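Local coordinates for DNA topoisomerase 2-associated protein PAT1 (Saccharomyces cerevisiae, PDB 5LMG) that activates mRNA decapping and represses translation, its C-terminal domain directly binding the decapping enzyme Dcp2 and the 5'-3' exonuclease Xrn1, at residues Asn193-Phe196 against Leu197-Ser200; Leu206-Ile209 against Leu210-Ala214; Pro255-Glu258 against Tyr259-Ile263; Asp240-Phe243 against Thr244-Glu247. The protein carries 2 engineered substitutions. All coordinates share one frame; numbering follows the deposited sequence.

Contact 1: Asn193-Phe196 against Leu197-Ser200; sequences NVSF and LTTS
Phe196 O takes two bonds from one residue, Thr199: OG1 donates to it at 2.7 Å in the carbonyl plane, and Thr199 N at 3.0 Å from well above that plane. The hydroxyl gets there because chi1 of 72° sets it between its own backbone N and carbonyl carbon, turned back over the preceding turn. Thr199 OG1 also pairs with Ser142 OG, so the buried hydroxyl ties this turn to the loop after helix 136-141. One residue earlier Thr198 OG1 likewise donates three residues back, to Ser195 O at 2.7 Å, but Thr198 N bonds soundly to Val194 O and only weakly to Ser195 O. A water donates to Thr198 OG1 at 2.8 Å and lies as close to Ser195 OG, bridging the two hydroxyls. At the start of the helix, Asn193 OD1 accepts from Phe196 N at 3.0 Å, with the N-H above the amide carbonyl plane, while Asn193 O receives Leu197 N. The Phe196 side chain crosses that of Thr199 at about a right angle, CD1 lying 3.9 Å from Thr199 OG1, and the ring packs on Ile138. Asn193 is thus the N-cap of the short helix 194-197, which runs straight into a type I beta turn, Leu197 to Ser200; Ser200, bonded through OG to Gly203 N and Ser141 OG, is the N-cap of helix 201-216.

Contact 2: Leu206-Ile209 against Leu210-Ala214; sequences LITI and LISRA
From Leu206 O to Leu210 N and on to Ile209 O with Arg213 N, four successive i to i+4 backbone bonds carry the helix through both segments, that of Ile211 N to Ile207 O, 2.9 Å, running nearly straight at 170°. On the inner side Ile207 CG2 meets Ile211 CD1 at 3.6 Å, the two side chains crossing obliquely. The methyl CG2 of Ile207 is anti to the backbone N and so leans forward along the helix, where it meets the end of the isoleucine one turn on. These residues make up much of helix 201-216 in a mainly helical domain of the Pat1 family, which belongs to the TPR clan; Ile207 faces Leu188 of helix 178-191, and Ile209 faces Leu165 and Val169 of helix 151-174. Ser212 folds its hydroxyl back on its own helix. OG donates to Thr208 O at 2.8 Å, and Ser212 N reaches the same oxygen at 2.9 Å from the opposite face of the carbonyl plane. With an alanine here, Thr208 O would probably keep its amide partner but lose the second donor. Beside this pair, Thr208 CG2 lies 4.0 Å from Ser212 OG, while Thr208 OG1 bonds back to Leu204 O.

Contact 3: Pro255-Glu258 against Tyr259-Ile263; sequences PPRE and YNDHI. With EDO (1,2-ethanediol), chain H; EDO (1,2-ethanediol), chain K.
Helix 257-267 begins here, with a Pro-Pro pair leading into its first turn and Pro256 at the N-cap. Pro256 O accepts Asn260 N at 3.1 Å, a nearly straight bond, and a weak one from Tyr259 N. Above the turn, Pro255 lays its CB 3.5 Å from CD2 of Tyr259, oblique to the ring, while Pro256 CD packs more loosely on Tyr259 CB. The ring is swung to this side by a chi1 of -179°, which puts CG anti to the backbone N; Ile263 CD1 covers part of one face, and Tyr143 from a neighbouring loop also touches the side chain. Tyr259 OH shares a hydrogen bond of 2.7 Å with O1 of an ethanediol, that oxygen lying at the ring's edge near its plane. A second ethanediol places O2 2.8 Å from Pro255 O and receives a weak bond from Asn260 ND2. On the outer side, Arg257 bends at chi2 and chi3 to bring its guanidinium back over Asp261. NH2 stands 2.8 Å from OD2, but the carboxylate lies over a face of the guanidinium, with the two planes 79° apart, and no N-H points at the oxygen. The salt bridge therefore rests on charge rather than on directed bonds. Glu258 OE1 stays 6.8 Å from Asp261 OD2, and Arg257 probably offsets the charge of Asp261, though solvent near the surface is likely to screen the pairing.

Contact 4: Asp240-Phe243 against Thr244-Glu247; sequences DKLF and TSLE
Thr244 OG1 and Thr244 N both donate to Asp240 O, at 2.8 and 3.0 Å, arriving from opposite faces of the carbonyl plane. One step on, Ser245 OG gives a 2.7 Å bond to Leu242 O; its chi1 of 64° stands the hydroxyl between N and the carbonyl carbon, facing three residues back. The backbone is slackening here: Ser245 N to Lys241 O and Leu246 N to Leu242 O are weak, while Phe243 O takes its regular Glu247 N at 2.9 Å and, from above its plane, Leu246 N at 3.1 Å. Replacing Ser245 by an alanine removes OG, and Leu242 O would probably lose its short hydroxyl bond, keeping the weak one from Leu246 N. Further out, a water donates to Asp240 OD2 and Thr244 OG1, and His292 of helix 290-322 binds Asp240 OD1 and meets the Phe243 ring edge-to-face. That ring also packs on Ile295 and Ile296. On the other flank Leu242, Ser245 and Leu246 lie against Val194, and Lys249 NZ bonds to Ser245 O. Where the backbone bonds weaken near the end of helix 234-246, the hydroxyls of Thr244 and Ser245 thus add donors to Asp240 O and Leu242 O.

How the contacts relate
Contacts 1, 2 and 4 meet one another, whereas contact 3 stands apart, its centre about 26 Å from those of contacts 2 and 4. Contact 1 is the buried one: Val194 packs its CB 3.3 Å from Ser245 OG of contact 4, and Thr198 CG2 lies 3.9 Å from Ile207 CD1 of contact 2. Contacts 2 and 4, partly buried on successive helices, touch through Ile211 CD1 and Leu242 CD2 at 3.7 Å. In these three, serine or threonine hydroxyls turn back to backbone carbonyls and apolar branches join the helices. Contact 3, on the surface, relies instead on a proline-tyrosine contact and a pair of opposite charges.

Contact 1: Asn193-Phe196 against Leu197-Ser200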
loop_
_atom_site.group_PDB
_atom_site.type_symbol
_atom_site.label_atom_id
_atom_site.label_comp_id
_atom_site.label_asym_id
_atom_site.label_seq_id
_atom_site.Cartn_x
_atom_site.Cartn_y
_atom_site.Cartn_z
ATOM N N ASN A 193 10.597 -1.829 11.603
ATOM C CA ASN A 193 9.835 -2.923 12.173
ATOM C C ASN A 193 8.791 -3.137 11.058
ATOM O O ASN A 193 7.900 -2.296 10.879
ATOM C CB ASN A 193 9.145 -2.495 13.485
ATOM C CG ASN A 193 8.309 -3.574 14.139
ATOM O OD1 ASN A 193 7.438 -4.209 13.527
ATOM N ND2 ASN A 193 8.541 -3.785 15.415
ATOM N N VAL A 194 8.973 -4.206 10.258
ATOM C CA VAL A 194 8.134 -4.553 9.101
ATOM C C VAL A 194 6.666 -4.760 9.517
ATOM O O VAL A 194 5.776 -4.235 8.844
ATOM C CB VAL A 194 8.711 -5.737 8.264
ATOM C CG1 VAL A 194 7.909 -5.961 6.984
ATOM C CG2 VAL A 194 10.181 -5.505 7.919
ATOM N N SER A 195 6.416 -5.460 10.645
ATOM C CA SER A 195 5.057 -5.680 11.147
ATOM C C SER A 195 4.326 -4.346 11.429
ATOM O O SER A 195 3.142 -4.238 11.104
ATOM C CB SER A 195 5.064 -6.573 12.381
ATOM O OG SER A 195 3.738 -6.752 12.849
ATOM N N PHE A 196 5.030 -3.331 11.997
ATOM C CA PHE A 196 4.440 -2.009 12.196
ATOM C C PHE A 196 4.030 -1.401 10.841
ATOM O O PHE A 196 2.918 -0.891 10.735
ATOM C CB PHE A 196 5.359 -1.040 12.981
ATOM C CG PHE A 196 4.838 0.393 12.975
ATOM C CD1 PHE A 196 3.703 0.743 13.705
ATOM C CD2 PHE A 196 5.444 1.370 12.189
ATOM C CE1 PHE A 196 3.194 2.051 13.662
ATOM C CE2 PHE A 196 4.942 2.682 12.155
ATOM C CZ PHE A 196 3.818 3.013 12.893
ATOM N N LEU A 197 4.898 -1.506 9.801
ATOM C CA LEU A 197 4.620 -0.977 8.450
ATOM C C LEU A 197 3.343 -1.566 7.828
ATOM O O LEU A 197 2.610 -0.853 7.129
ATOM C CB LEU A 197 5.813 -1.169 7.489
ATOM C CG LEU A 197 7.119 -0.420 7.792
ATOM C CD1 LEU A 197 8.117 -0.634 6.662
ATOM C CD2 LEU A 197 6.888 1.098 8.023
ATOM N N THR A 198 3.055 -2.846 8.133
ATOM C CA THR A 198 1.863 -3.548 7.639
ATOM C C THR A 198 0.548 -3.123 8.339
ATOM O O THR A 198 -0.520 -3.497 7.861
ATOM C CB THR A 198 2.057 -5.064 7.676
ATOM O OG1 THR A 198 2.034 -5.516 9.025
ATOM C CG2 THR A 198 3.305 -5.529 6.908
ATOM N N THR A 199 0.624 -2.363 9.459
ATOM C CA THR A 199 -0.568 -1.831 10.161
ATOM C C THR A 199 -1.021 -0.512 9.474
ATOM O O THR A 199 -2.073 0.046 9.802
ATOM C CB THR A 199 -0.339 -1.644 11.675
ATOM O OG1 THR A 199 0.533 -0.541 11.907
ATOM C CG2 THR A 199 0.139 -2.918 12.391
ATOM N N SER A 200 -0.214 -0.036 8.511
ATOM C CA SER A 200 -0.459 1.178 7.740
ATOM C C SER A 200 -0.849 0.842 6.302
ATOM O O SER A 200 -0.187 0.022 5.658
ATOM C CB SER A 200 0.780 2.076 7.778
ATOM O OG SER A 200 0.920 2.916 6.645
HETATM O O HOH W 1 2.263 -7.773 10.672
#

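Contact 2: Leu206-Ile209 against Leu210-Ala214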
loop_
_atom_site.group_PDB
_atom_site.type_symbol
_atom_site.label_atom_id
_atom_site.label_comp_id
_atom_site.label_asym_id
_atom_site.label_seq_id
_atom_site.Cartn_x
_atom_site.Cartn_y
_atom_site.Cartn_z
ATOM N N LEU A 206 3.148 0.021 -0.213
ATOM C CA LEU A 206 4.550 0.158 -0.626
ATOM C C LEU A 206 5.240 -1.207 -0.674
ATOM O O LEU A 206 6.003 -1.458 -1.606
ATOM C CB LEU A 206 5.331 1.125 0.278
ATOM C CG LEU A 206 5.157 2.612 -0.039
ATOM C CD1 LEU A 206 5.632 3.481 1.112
ATOM C CD2 LEU A 206 5.899 2.985 -1.297
ATOM N N ILE A 207 4.942 -2.101 0.298
ATOM C CA ILE A 207 5.518 -3.450 0.337
ATOM C C ILE A 207 5.005 -4.250 -0.876
ATOM O O ILE A 207 5.817 -4.843 -1.578
ATOM C CB ILE A 207 5.311 -4.174 1.703
ATOM C CG1 ILE A 207 6.031 -3.418 2.844
ATOM C CG2 ILE A 207 5.803 -5.642 1.647
ATOM C CD1 ILE A 207 5.494 -3.693 4.267
ATOM N N THR A 208 3.679 -4.186 -1.159
ATOM C CA THR A 208 3.041 -4.868 -2.300
ATOM C C THR A 208 3.703 -4.482 -3.630
ATOM O O THR A 208 3.964 -5.370 -4.448
ATOM C CB THR A 208 1.533 -4.625 -2.325
ATOM O OG1 THR A 208 1.007 -4.904 -1.040
ATOM C CG2 THR A 208 0.805 -5.468 -3.397
ATOM N N ILE A 209 3.970 -3.166 -3.832
ATOM C CA ILE A 209 4.652 -2.632 -5.017
ATOM C C ILE A 209 6.047 -3.291 -5.170
ATOM O O ILE A 209 6.342 -3.786 -6.244
ATOM C CB ILE A 209 4.751 -1.080 -4.969
ATOM C CG1 ILE A 209 3.382 -0.425 -5.236
ATOM C CG2 ILE A 209 5.824 -0.555 -5.948
ATOM C CD1 ILE A 209 3.242 0.924 -4.616
ATOM N N LEU A 210 6.883 -3.293 -4.096
ATOM C CA LEU A 210 8.219 -3.906 -4.120
ATOM C C LEU A 210 8.165 -5.402 -4.417
ATOM O O LEU A 210 8.919 -5.852 -5.273
ATOM C CB LEU A 210 9.037 -3.651 -2.826
ATOM C CG LEU A 210 9.420 -2.209 -2.466
ATOM C CD1 LEU A 210 10.253 -2.196 -1.194
ATOM C CD2 LEU A 210 10.216 -1.528 -3.592
ATOM N N ILE A 211 7.269 -6.164 -3.733
ATOM C CA ILE A 211 7.111 -7.624 -3.930
ATOM C C ILE A 211 6.683 -7.934 -5.369
ATOM O O ILE A 211 7.279 -8.820 -5.993
ATOM C CB ILE A 211 6.132 -8.284 -2.913
ATOM C CG1 ILE A 211 6.642 -8.216 -1.465
ATOM C CG2 ILE A 211 5.787 -9.737 -3.312
ATOM C CD1 ILE A 211 5.500 -8.612 -0.430
ATOM N N SER A 212 5.626 -7.230 -5.868
ATOM C CA SER A 212 5.093 -7.390 -7.229
ATOM C C SER A 212 6.148 -7.096 -8.307
ATOM O O SER A 212 6.245 -7.852 -9.276
ATOM C CB SER A 212 3.853 -6.530 -7.437
ATOM O OG SER A 212 2.853 -6.913 -6.509
ATOM N N ARG A 213 6.966 -6.043 -8.108
ATOM C CA ARG A 213 8.044 -5.679 -9.033
ATOM C C ARG A 213 9.169 -6.726 -9.044
ATOM O O ARG A 213 9.587 -7.145 -10.122
ATOM C CB ARG A 213 8.572 -4.255 -8.761
ATOM C CG ARG A 213 9.567 -3.695 -9.813
ATOM C CD ARG A 213 9.179 -3.849 -11.292
ATOM N NE ARG A 213 7.804 -3.429 -11.579
ATOM C CZ ARG A 213 7.163 -3.681 -12.717
ATOM N NH1 ARG A 213 7.768 -4.346 -13.696
ATOM N NH2 ARG A 213 5.913 -3.272 -12.887
ATOM N N ALA A 214 9.614 -7.175 -7.846
ATOM C CA ALA A 214 10.630 -8.217 -7.654
ATOM C C ALA A 214 10.210 -9.517 -8.377
ATOM O O ALA A 214 11.032 -10.121 -9.069
ATOM C CB ALA A 214 10.826 -8.488 -6.166
#

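Contact 3: Pro255-Glu258 against Tyr259-Ile263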
loop_
_atom_site.group_PDB
_atom_site.type_symbol
_atom_site.label_atom_id
_atom_site.label_comp_id
_atom_site.label_asym_id
_atom_site.label_seq_id
_atom_site.Cartn_x
_atom_site.Cartn_y
_atom_site.Cartn_z
ATOM N N PRO A 255 -7.164 -4.302 10.086
ATOM C CA PRO A 255 -7.387 -3.398 11.236
ATOM C C PRO A 255 -8.570 -3.789 12.125
ATOM O O PRO A 255 -9.476 -4.482 11.640
ATOM C CB PRO A 255 -7.621 -2.023 10.580
ATOM C CG PRO A 255 -7.135 -2.163 9.178
ATOM C CD PRO A 255 -7.404 -3.598 8.815
ATOM N N PRO A 256 -8.592 -3.356 13.415
ATOM C CA PRO A 256 -9.744 -3.671 14.274
ATOM C C PRO A 256 -11.028 -3.041 13.750
ATOM O O PRO A 256 -10.999 -2.065 12.993
ATOM C CB PRO A 256 -9.369 -3.079 15.642
ATOM C CG PRO A 256 -7.931 -2.717 15.550
ATOM C CD PRO A 256 -7.624 -2.495 14.120
ATOM N N ARG A 257 -12.151 -3.625 14.143
ATOM C CA ARG A 257 -13.475 -3.196 13.737
ATOM C C ARG A 257 -13.820 -1.772 14.167
ATOM O O ARG A 257 -14.508 -1.064 13.431
ATOM C CB ARG A 257 -14.483 -4.178 14.299
ATOM C CG ARG A 257 -15.511 -4.662 13.295
ATOM C CD ARG A 257 -16.729 -3.767 13.260
ATOM N NE ARG A 257 -17.100 -3.292 14.593
ATOM C CZ ARG A 257 -18.249 -2.699 14.880
ATOM N NH1 ARG A 257 -18.496 -2.282 16.115
ATOM N NH2 ARG A 257 -19.151 -2.483 13.929
ATOM N N GLU A 258 -13.348 -1.352 15.355
ATOM C CA GLU A 258 -13.580 -0.000 15.882
ATOM C C GLU A 258 -12.913 1.034 14.965
ATOM O O GLU A 258 -13.470 2.112 14.736
ATOM C CB GLU A 258 -13.148 0.167 17.363
ATOM C CG GLU A 258 -12.289 -0.940 17.965
ATOM C CD GLU A 258 -12.960 -2.287 18.174
ATOM O OE1 GLU A 258 -13.915 -2.374 18.981
ATOM O OE2 GLU A 258 -12.542 -3.255 17.500
ATOM N N TYR A 259 -11.741 0.663 14.382
ATOM C CA TYR A 259 -11.028 1.496 13.427
ATOM C C TYR A 259 -11.825 1.583 12.129
ATOM O O TYR A 259 -12.065 2.697 11.656
ATOM C CB TYR A 259 -9.632 0.944 13.176
ATOM C CG TYR A 259 -8.797 1.744 12.206
ATOM C CD1 TYR A 259 -8.105 2.878 12.622
ATOM C CD2 TYR A 259 -8.623 1.318 10.892
ATOM C CE1 TYR A 259 -7.275 3.579 11.753
ATOM C CE2 TYR A 259 -7.769 1.992 10.020
ATOM C CZ TYR A 259 -7.080 3.109 10.463
ATOM O OH TYR A 259 -6.239 3.774 9.613
ATOM N N ASN A 260 -12.264 0.426 11.577
ATOM C CA ASN A 260 -13.064 0.376 10.345
ATOM C C ASN A 260 -14.311 1.256 10.444
ATOM O O ASN A 260 -14.549 2.082 9.556
ATOM C CB ASN A 260 -13.450 -1.061 9.991
ATOM C CG ASN A 260 -12.303 -1.950 9.582
ATOM O OD1 ASN A 260 -11.205 -1.496 9.239
ATOM N ND2 ASN A 260 -12.549 -3.250 9.590
ATOM N N ASP A 261 -15.070 1.115 11.554
ATOM C CA ASP A 261 -16.276 1.897 11.844
ATOM C C ASP A 261 -16.042 3.389 11.741
ATOM O O ASP A 261 -16.842 4.094 11.118
ATOM C CB ASP A 261 -16.777 1.581 13.256
ATOM C CG ASP A 261 -17.607 0.317 13.377
ATOM O OD1 ASP A 261 -17.560 -0.529 12.443
ATOM O OD2 ASP A 261 -18.308 0.168 14.400
ATOM N N HIS A 262 -14.966 3.859 12.399
ATOM C CA HIS A 262 -14.538 5.248 12.451
ATOM C C HIS A 262 -14.301 5.807 11.042
ATOM O O HIS A 262 -14.844 6.875 10.725
ATOM C CB HIS A 262 -13.305 5.389 13.365
ATOM C CG HIS A 262 -12.794 6.790 13.469
ATOM N ND1 HIS A 262 -13.380 7.706 14.318
ATOM C CD2 HIS A 262 -11.781 7.390 12.806
ATOM C CE1 HIS A 262 -12.704 8.831 14.153
ATOM N NE2 HIS A 262 -11.728 8.686 13.258
ATOM N N ILE A 263 -13.549 5.063 10.191
ATOM C CA ILE A 263 -13.245 5.423 8.794
ATOM C C ILE A 263 -14.521 5.428 7.946
ATOM O O ILE A 263 -14.729 6.366 7.175
ATOM C CB ILE A 263 -12.157 4.511 8.129
ATOM C CG1 ILE A 263 -10.903 4.265 9.025
ATOM C CG2 ILE A 263 -11.750 5.029 6.742
ATOM C CD1 ILE A 263 -10.110 5.424 9.471
HETATM C C1 EDO H . -12.102 -7.512 9.463
HETATM O O1 EDO H . -11.806 -8.079 8.194
HETATM C C2 EDO H . -10.807 -6.926 10.073
HETATM O O2 EDO H . -10.361 -5.767 9.360
HETATM C C1 EDO K . -7.067 3.656 6.455
HETATM O O1 EDO K . -6.158 4.589 7.012
HETATM C C2 EDO K . -7.831 4.307 5.286
HETATM O O2 EDO K . -8.753 3.357 4.775
#

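Contact 4: Asp240-Phe243 against Thr244-Glu247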
loop_
_atom_site.group_PDB
_atom_site.type_symbol
_atom_site.label_atom_id
_atom_site.label_comp_id
_atom_site.label_asym_id
_atom_site.label_seq_id
_atom_site.Cartn_x
_atom_site.Cartn_y
_atom_site.Cartn_z
ATOM N N ASP A 240 12.371 -14.614 1.862
ATOM C CA ASP A 240 12.397 -15.348 3.120
ATOM C C ASP A 240 12.738 -14.463 4.319
ATOM O O ASP A 240 12.163 -14.674 5.389
ATOM C CB ASP A 240 13.303 -16.579 3.045
ATOM C CG ASP A 240 12.967 -17.592 4.119
ATOM O OD1 ASP A 240 11.823 -18.128 4.099
ATOM O OD2 ASP A 240 13.810 -17.800 5.023
ATOM N N LYS A 241 13.641 -13.468 4.147
ATOM C CA LYS A 241 13.982 -12.505 5.212
ATOM C C LYS A 241 12.743 -11.650 5.556
ATOM O O LYS A 241 12.438 -11.446 6.738
ATOM C CB LYS A 241 15.168 -11.614 4.813
ATOM C CG LYS A 241 16.512 -12.345 4.820
ATOM C CD LYS A 241 17.637 -11.459 4.287
ATOM C CE LYS A 241 18.650 -12.235 3.458
ATOM N NZ LYS A 241 19.443 -13.191 4.279
ATOM N N LEU A 242 12.010 -11.193 4.522
ATOM C CA LEU A 242 10.760 -10.445 4.669
ATOM C C LEU A 242 9.706 -11.318 5.359
ATOM O O LEU A 242 9.010 -10.841 6.258
ATOM C CB LEU A 242 10.233 -9.999 3.293
ATOM C CG LEU A 242 8.928 -9.203 3.309
ATOM C CD1 LEU A 242 9.158 -7.789 3.835
ATOM C CD2 LEU A 242 8.309 -9.162 1.931
ATOM N N PHE A 243 9.590 -12.595 4.925
ATOM C CA PHE A 243 8.627 -13.547 5.482
ATOM C C PHE A 243 8.856 -13.749 6.992
ATOM O O PHE A 243 7.885 -13.759 7.749
ATOM C CB PHE A 243 8.657 -14.887 4.721
ATOM C CG PHE A 243 7.461 -15.763 5.006
ATOM C CD1 PHE A 243 7.466 -16.654 6.080
ATOM C CD2 PHE A 243 6.328 -15.700 4.203
ATOM C CE1 PHE A 243 6.346 -17.450 6.357
ATOM C CE2 PHE A 243 5.209 -16.501 4.477
ATOM C CZ PHE A 243 5.232 -17.373 5.548
ATOM N N THR A 244 10.133 -13.846 7.412
ATOM C CA THR A 244 10.566 -13.993 8.810
ATOM C C THR A 244 10.057 -12.829 9.680
ATOM O O THR A 244 9.559 -13.079 10.779
ATOM C CB THR A 244 12.101 -14.157 8.883
ATOM O OG1 THR A 244 12.487 -15.257 8.072
ATOM C CG2 THR A 244 12.617 -14.394 10.299
ATOM N N SER A 245 10.162 -11.573 9.187
ATOM C CA SER A 245 9.707 -10.395 9.929
ATOM C C SER A 245 8.174 -10.315 10.104
ATOM O O SER A 245 7.719 -9.620 11.009
ATOM C CB SER A 245 10.250 -9.107 9.311
ATOM O OG SER A 245 9.751 -8.900 8.000
ATOM N N LEU A 246 7.397 -11.045 9.266
ATOM C CA LEU A 246 5.930 -11.074 9.276
ATOM C C LEU A 246 5.307 -12.287 9.938
ATOM O O LEU A 246 4.152 -12.206 10.379
ATOM C CB LEU A 246 5.382 -10.969 7.840
ATOM C CG LEU A 246 5.622 -9.650 7.116
ATOM C CD1 LEU A 246 5.233 -9.761 5.648
ATOM C CD2 LEU A 246 4.894 -8.517 7.802
ATOM N N GLU A 247 6.041 -13.419 9.987
ATOM C CA GLU A 247 5.548 -14.678 10.538
ATOM C C GLU A 247 4.989 -14.510 11.941
ATOM O O GLU A 247 5.596 -13.814 12.757
ATOM C CB GLU A 247 6.650 -15.746 10.487
ATOM C CG GLU A 247 6.109 -17.156 10.555
ATOM C CD GLU A 247 7.180 -18.218 10.406
ATOM O OE1 GLU A 247 8.381 -17.876 10.514
ATOM O OE2 GLU A 247 6.819 -19.400 10.216
HETATM O O HOH W 2 15.366 -15.681 6.556
#